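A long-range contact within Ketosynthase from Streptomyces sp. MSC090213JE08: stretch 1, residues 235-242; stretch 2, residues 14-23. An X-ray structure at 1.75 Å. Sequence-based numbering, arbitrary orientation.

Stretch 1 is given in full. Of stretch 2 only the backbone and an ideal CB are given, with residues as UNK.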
ATOM      1  N   LEU B 235      11.391   6.892  10.790  1.00 34.14           N
ATOM      2  CA  LEU B 235      11.594   7.363   9.451  1.00 33.58           C
ATOM      3  C   LEU B 235      13.080   7.571   9.166  1.00 32.92           C
ATOM      4  O   LEU B 235      13.836   7.925  10.097  1.00 37.93           O
ATOM      5  CB  LEU B 235      10.944   8.728   9.230  1.00 38.51           C
ATOM      6  CG  LEU B 235       9.429   8.817   9.343  1.00 41.67           C
ATOM      7  CD1 LEU B 235       9.020  10.271   9.166  1.00 38.97           C
ATOM      8  CD2 LEU B 235       8.748   7.943   8.289  1.00 41.66           C
ATOM      9  N   PHE B 236      13.425   7.318   7.911  1.00 35.96           N
ATOM     10  CA  PHE B 236      14.762   7.427   7.370  1.00 36.12           C
ATOM     11  C   PHE B 236      14.767   8.337   6.165  1.00 38.90           C
ATOM     12  O   PHE B 236      13.836   8.315   5.340  1.00 36.33           O
ATOM     13  CB  PHE B 236      15.291   6.060   6.957  1.00 36.13           C
ATOM     14  CG  PHE B 236      15.107   5.117   8.087  1.00 35.69           C
ATOM     15  CD1 PHE B 236      15.950   5.196   9.199  1.00 36.98           C
ATOM     16  CD2 PHE B 236      14.042   4.244   8.088  1.00 36.45           C
ATOM     17  CE1 PHE B 236      15.754   4.351  10.273  1.00 37.32           C
ATOM     18  CE2 PHE B 236      13.799   3.452   9.197  1.00 39.08           C
ATOM     19  CZ  PHE B 236      14.661   3.515  10.285  1.00 42.83           C
ATOM     20  N   LEU B 237      15.829   9.142   6.075  1.00 34.74           N
ATOM     21  CA  LEU B 237      16.079   9.849   4.870  1.00 38.72           C
ATOM     22  C   LEU B 237      17.057   8.988   4.068  1.00 36.44           C
ATOM     23  O   LEU B 237      18.161   8.672   4.566  1.00 39.63           O
ATOM     24  CB  LEU B 237      16.615  11.240   5.238  1.00 39.33           C
ATOM     25  CG  LEU B 237      16.579  12.253   4.088  1.00 43.96           C
ATOM     26  CD1 LEU B 237      17.426  11.806   2.943  1.00 45.83           C
ATOM     27  CD2 LEU B 237      15.158  12.458   3.603  1.00 45.99           C
ATOM     28  N   VAL B 238      16.653   8.530   2.892  1.00 35.24           N
ATOM     29  CA  VAL B 238      17.462   7.706   2.016  1.00 35.52           C
ATOM     30  C   VAL B 238      17.859   8.488   0.758  1.00 38.02           C
ATOM     31  O   VAL B 238      17.038   9.145   0.134  1.00 37.17           O
ATOM     32  CB  VAL B 238      16.713   6.410   1.637  1.00 40.18           C
ATOM     33  CG1 VAL B 238      17.510   5.527   0.704  1.00 43.63           C
ATOM     34  CG2 VAL B 238      16.313   5.655   2.907  1.00 42.62           C
ATOM     35  N   GLU B 239      19.124   8.360   0.380  1.00 41.91           N
ATOM     36  CA  GLU B 239      19.696   9.032  -0.802  1.00 43.27           C
ATOM     37  C   GLU B 239      20.552   8.019  -1.558  1.00 46.01           C
ATOM     38  O   GLU B 239      20.813   6.922  -1.056  1.00 44.57           O
ATOM     39  CB  GLU B 239      20.557  10.224  -0.373  1.00 43.40           C
ATOM     40  CG  GLU B 239      19.954  11.030   0.735  1.00 46.16           C
ATOM     41  CD  GLU B 239      20.620  12.369   0.925  1.00 44.42           C
ATOM     42  OE1 GLU B 239      20.821  12.763   2.074  1.00 46.11           O
ATOM     43  OE2 GLU B 239      20.931  13.008  -0.125  1.00 47.86           O
ATOM     44  N   GLN B 240      20.951   8.384  -2.775  1.00 49.05           N
ATOM     45  CA  GLN B 240      21.892   7.607  -3.562  1.00 51.55           C
ATOM     46  C   GLN B 240      23.282   7.979  -3.056  1.00 45.55           C
ATOM     47  O   GLN B 240      23.549   9.165  -2.742  1.00 46.77           O
ATOM     48  CB  GLN B 240      21.702   7.899  -5.052  1.00 54.80           C
ATOM     49  CG  GLN B 240      20.269   7.761  -5.528  1.00 65.39           C
ATOM     50  CD  GLN B 240      20.035   6.472  -6.271  1.00 73.20           C
ATOM     51  OE1 GLN B 240      20.003   5.376  -5.702  1.00 81.55           O
ATOM     52  NE2 GLN B 240      19.862   6.616  -7.570  1.00 66.19           N
ATOM     53  N   ALA B 241      24.142   6.974  -2.905  1.00 48.91           N
ATOM     54  CA  ALA B 241      25.408   7.200  -2.200  1.00 47.75           C
ATOM     55  C   ALA B 241      26.189   8.318  -2.922  1.00 49.16           C
ATOM     56  O   ALA B 241      26.589   9.305  -2.292  1.00 52.50           O
ATOM     57  CB  ALA B 241      26.167   5.896  -2.117  1.00 50.25           C
ATOM     58  N   GLU B 242      26.224   8.239  -4.251  1.00 61.22           N
ATOM     59  CA  GLU B 242      26.898   9.248  -5.115  1.00 73.63           C
ATOM     60  C   GLU B 242      26.448  10.659  -4.729  1.00 75.43           C
ATOM     61  O   GLU B 242      27.281  11.554  -4.475  1.00 71.54           O
ATOM     62  CB  GLU B 242      26.565   9.090  -6.602  1.00 76.36           C
ATOM     63  CG  GLU B 242      26.599   7.666  -7.113  1.00 86.54           C
ATOM     64  CD  GLU B 242      25.265   6.945  -7.026  1.00 99.20           C
ATOM     65  OE1 GLU B 242      24.266   7.445  -7.597  1.00 97.67           O
ATOM     66  OE2 GLU B 242      25.228   5.892  -6.369  1.00102.25           O
ATOM     67  N   UNK B  14      33.706   2.157  -0.982  1.00104.79           N
ATOM     68  CA  UNK B  14      33.670   0.719  -1.321  1.00102.39           C
ATOM     69  C   UNK B  14      32.338   0.309  -1.968  1.00 99.06           C
ATOM     70  O   UNK B  14      32.199  -0.845  -2.364  1.00100.38           O
ATOM     71  CB  UNK B  14      33.907  -0.120  -0.064  1.00102.39           C
ATOM     72  N   UNK B  15      31.381   1.248  -2.079  1.00 94.61           N
ATOM     73  CA  UNK B  15      29.943   0.942  -2.318  1.00 82.19           C
ATOM     74  C   UNK B  15      29.614   0.846  -3.803  1.00 80.10           C
ATOM     75  O   UNK B  15      29.948   1.755  -4.557  1.00 81.14           O
ATOM     76  CB  UNK B  15      29.058   2.012  -1.676  1.00 82.19           C
ATOM     77  N   UNK B  16      28.831  -0.166  -4.249  1.00 83.69           N
ATOM     78  CA  UNK B  16      28.362  -0.204  -5.635  1.00 85.66           C
ATOM     79  C   UNK B  16      27.697   1.111  -6.040  1.00 93.59           C
ATOM     80  O   UNK B  16      27.287   1.907  -5.191  1.00 95.90           O
ATOM     81  CB  UNK B  16      27.383  -1.364  -5.829  1.00 85.66           C
ATOM     82  N   UNK B  17      27.559   1.383  -7.358  1.00104.74           N
ATOM     83  CA  UNK B  17      27.045   2.671  -7.811  1.00100.53           C
ATOM     84  C   UNK B  17      25.526   2.608  -7.600  1.00 94.24           C
ATOM     85  O   UNK B  17      24.919   1.538  -7.788  1.00 82.75           O
ATOM     86  CB  UNK B  17      27.414   2.958  -9.268  1.00100.53           C
ATOM     87  N   UNK B  18      24.946   3.715  -7.127  1.00 88.96           N
ATOM     88  CA  UNK B  18      23.502   3.797  -6.848  1.00 81.67           C
ATOM     89  C   UNK B  18      23.056   2.978  -5.637  1.00 74.19           C
ATOM     90  O   UNK B  18      21.885   2.630  -5.549  1.00 79.13           O
ATOM     91  CB  UNK B  18      22.718   3.332  -8.077  1.00 81.67           C
ATOM     92  N   UNK B  19      23.968   2.673  -4.700  1.00 62.69           N
ATOM     93  CA  UNK B  19      23.582   2.032  -3.437  1.00 62.60           C
ATOM     94  C   UNK B  19      22.866   3.067  -2.577  1.00 51.77           C
ATOM     95  O   UNK B  19      23.337   4.189  -2.382  1.00 47.63           O
ATOM     96  CB  UNK B  19      24.797   1.459  -2.706  1.00 62.60           C
ATOM     97  N   UNK B  20      21.678   2.739  -2.038  1.00 48.37           N
ATOM     98  CA  UNK B  20      21.011   3.680  -1.147  1.00 46.44           C
ATOM     99  C   UNK B  20      21.728   3.761   0.201  1.00 39.01           C
ATOM    100  O   UNK B  20      22.228   2.760   0.718  1.00 42.39           O
ATOM    101  CB  UNK B  20      19.549   3.275  -0.945  1.00 46.44           C
ATOM    102  N   UNK B  21      21.749   4.970   0.742  1.00 40.51           N
ATOM    103  CA  UNK B  21      22.303   5.265   1.981  1.00 39.30           C
ATOM    104  C   UNK B  21      21.242   5.963   2.800  1.00 40.07           C
ATOM    105  O   UNK B  21      20.507   6.800   2.290  1.00 42.36           O
ATOM    106  CB  UNK B  21      23.576   6.100   1.832  1.00 39.30           C
ATOM    107  N   UNK B  22      21.219   5.606   4.081  1.00 38.59           N
ATOM    108  CA  UNK B  22      20.465   6.333   5.007  1.00 39.91           C
ATOM    109  C   UNK B  22      21.329   7.487   5.520  1.00 40.45           C
ATOM    110  O   UNK B  22      22.392   7.233   6.078  1.00 39.09           O
ATOM    111  CB  UNK B  22      19.972   5.425   6.135  1.00 39.91           C
ATOM    112  N   UNK B  23      20.821   8.714   5.414  1.00 39.99           N
ATOM    113  CA  UNK B  23      21.597   9.918   5.821  1.00 40.58           C
ATOM    114  C   UNK B  23      20.929  10.634   6.977  1.00 44.94           C
ATOM    115  O   UNK B  23      21.449  11.643   7.467  1.00 43.35           O
ATOM    116  CB  UNK B  23      21.756  10.886   4.647  1.00 40.58           C
TER

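Stretch 2 approaches Leu235–Glu242 as a loop and then pairs with its strand in antiparallel fashion, so the constraints tighten along the chain. At position 14 nothing of stretch 1 lies within 5.5 Å of the ideal CB, and almost any residue would do; it is Thr14. Position 15 points toward stretch 1, its ideal CB 4.9 Å from Ala241 CB. A medium or large apolar side chain would suit, and Leu15 places CD1 4.0 Å from Ala241 CB.

Positions 16 and 17 both point away, with phi of -52° and -77°, values proline accepts among many others. They are Pro16 and Pro17, the first opening a type II turn that ends at position 19. Position 18 has phi 71° and psi 23°, a region that favours glycine, although asparagine or aspartate can also enter it. Gly18 is found, and its N donates to Glu242 OE2 at a very short 2.3 Å, a value to treat with caution because the placement of that oxygen is less sure.

At position 19 CA-to-CB points away, so stretch 1 selects little; a small polar residue could serve the turn. Thr19 does so through OG1, which donates to Pro16 O (3.2 Å), while its own carbonyl O accepts from Ala241 N (2.9 Å).

Position 20 is a non-hydrogen-bonded site opposite Gln240, so its N need not donate to stretch 1, and phi is -72°. The ideal CB lies 3.5 Å from Val238 CG1, favouring a compact apolar residue such as alanine or proline. Pro20 packs its CB 3.6 Å from Val238 CG1.

Position 21 pairs with Glu239 through two backbone bonds, each 2.8 Å: position 21 N to Glu239 O, and Glu239 N to position 21 O. Its CB shares a face with Glu239 and lies 4.6 Å from Ala241 CA; valine, isoleucine or threonine would fit this extended backbone. Val21 sets CG1 3.7 Å from Ala241 CB.

Position 22 points to the face occupied by Val238, with Phe236 close by, so a branched or larger apolar side chain is expected. Ile22 reaches both: CG1 is 4.2 Å from Val238 CG2, and CG2 approaches Phe236 CD1 obliquely at 4.1 Å.

At position 23 the backbone N donates to Leu237 O (2.8 Å), and the ideal CB is 3.3 Å from Glu239 OE1. That carboxylate oxygen calls for a short donor, serine or threonine. Thr23, with chi1 in p, donates from OG1 to Glu239 OE1 at 2.7 Å.

Stretch 2 14-23: TLPPGTPVIT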
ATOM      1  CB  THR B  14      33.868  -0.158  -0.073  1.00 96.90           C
ATOM      2  OG1 THR B  14      34.524   0.606   0.940  1.00103.81           O
ATOM      3  CG2 THR B  14      34.664  -1.415  -0.347  1.00 93.55           C
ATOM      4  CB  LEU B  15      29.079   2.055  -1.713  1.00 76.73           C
ATOM      5  CG  LEU B  15      28.796   1.953  -0.220  1.00 69.79           C
ATOM      6  CD1 LEU B  15      27.941   3.129   0.230  1.00 68.24           C
ATOM      7  CD2 LEU B  15      28.130   0.622   0.112  1.00 62.81           C
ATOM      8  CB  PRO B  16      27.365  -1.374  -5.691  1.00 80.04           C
ATOM      9  CG  PRO B  16      27.731  -2.240  -4.497  1.00 85.07           C
ATOM     10  CD  PRO B  16      28.343  -1.311  -3.464  1.00 81.32           C
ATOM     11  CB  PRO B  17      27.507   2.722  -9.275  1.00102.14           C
ATOM     12  CG  PRO B  17      27.490   1.259  -9.720  1.00100.15           C
ATOM     13  CD  PRO B  17      27.777   0.442  -8.473  1.00102.54           C
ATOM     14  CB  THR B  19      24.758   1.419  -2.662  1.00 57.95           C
ATOM     15  OG1 THR B  19      25.231   0.270  -3.370  1.00 58.88           O
ATOM     16  CG2 THR B  19      24.368   1.008  -1.260  1.00 56.27           C
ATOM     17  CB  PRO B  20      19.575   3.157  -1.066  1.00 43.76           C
ATOM     18  CG  PRO B  20      19.668   1.700  -1.410  1.00 48.76           C
ATOM     19  CD  PRO B  20      20.894   1.519  -2.291  1.00 48.16           C
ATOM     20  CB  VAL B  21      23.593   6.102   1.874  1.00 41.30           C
ATOM     21  CG1 VAL B  21      24.686   5.276   1.212  1.00 40.99           C
ATOM     22  CG2 VAL B  21      23.417   7.412   1.143  1.00 46.01           C
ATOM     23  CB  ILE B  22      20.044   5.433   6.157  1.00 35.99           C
ATOM     24  CG1 ILE B  22      19.137   4.300   5.673  1.00 36.81           C
ATOM     25  CG2 ILE B  22      19.423   6.282   7.227  1.00 35.86           C
ATOM     26  CD1 ILE B  22      18.819   3.302   6.785  1.00 42.78           C
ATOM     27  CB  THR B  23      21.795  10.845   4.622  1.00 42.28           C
ATOM     28  OG1 THR B  23      20.481  11.300   4.304  1.00 40.76           O
ATOM     29  CG2 THR B  23      22.437  10.130   3.460  1.00 43.78           C
TER
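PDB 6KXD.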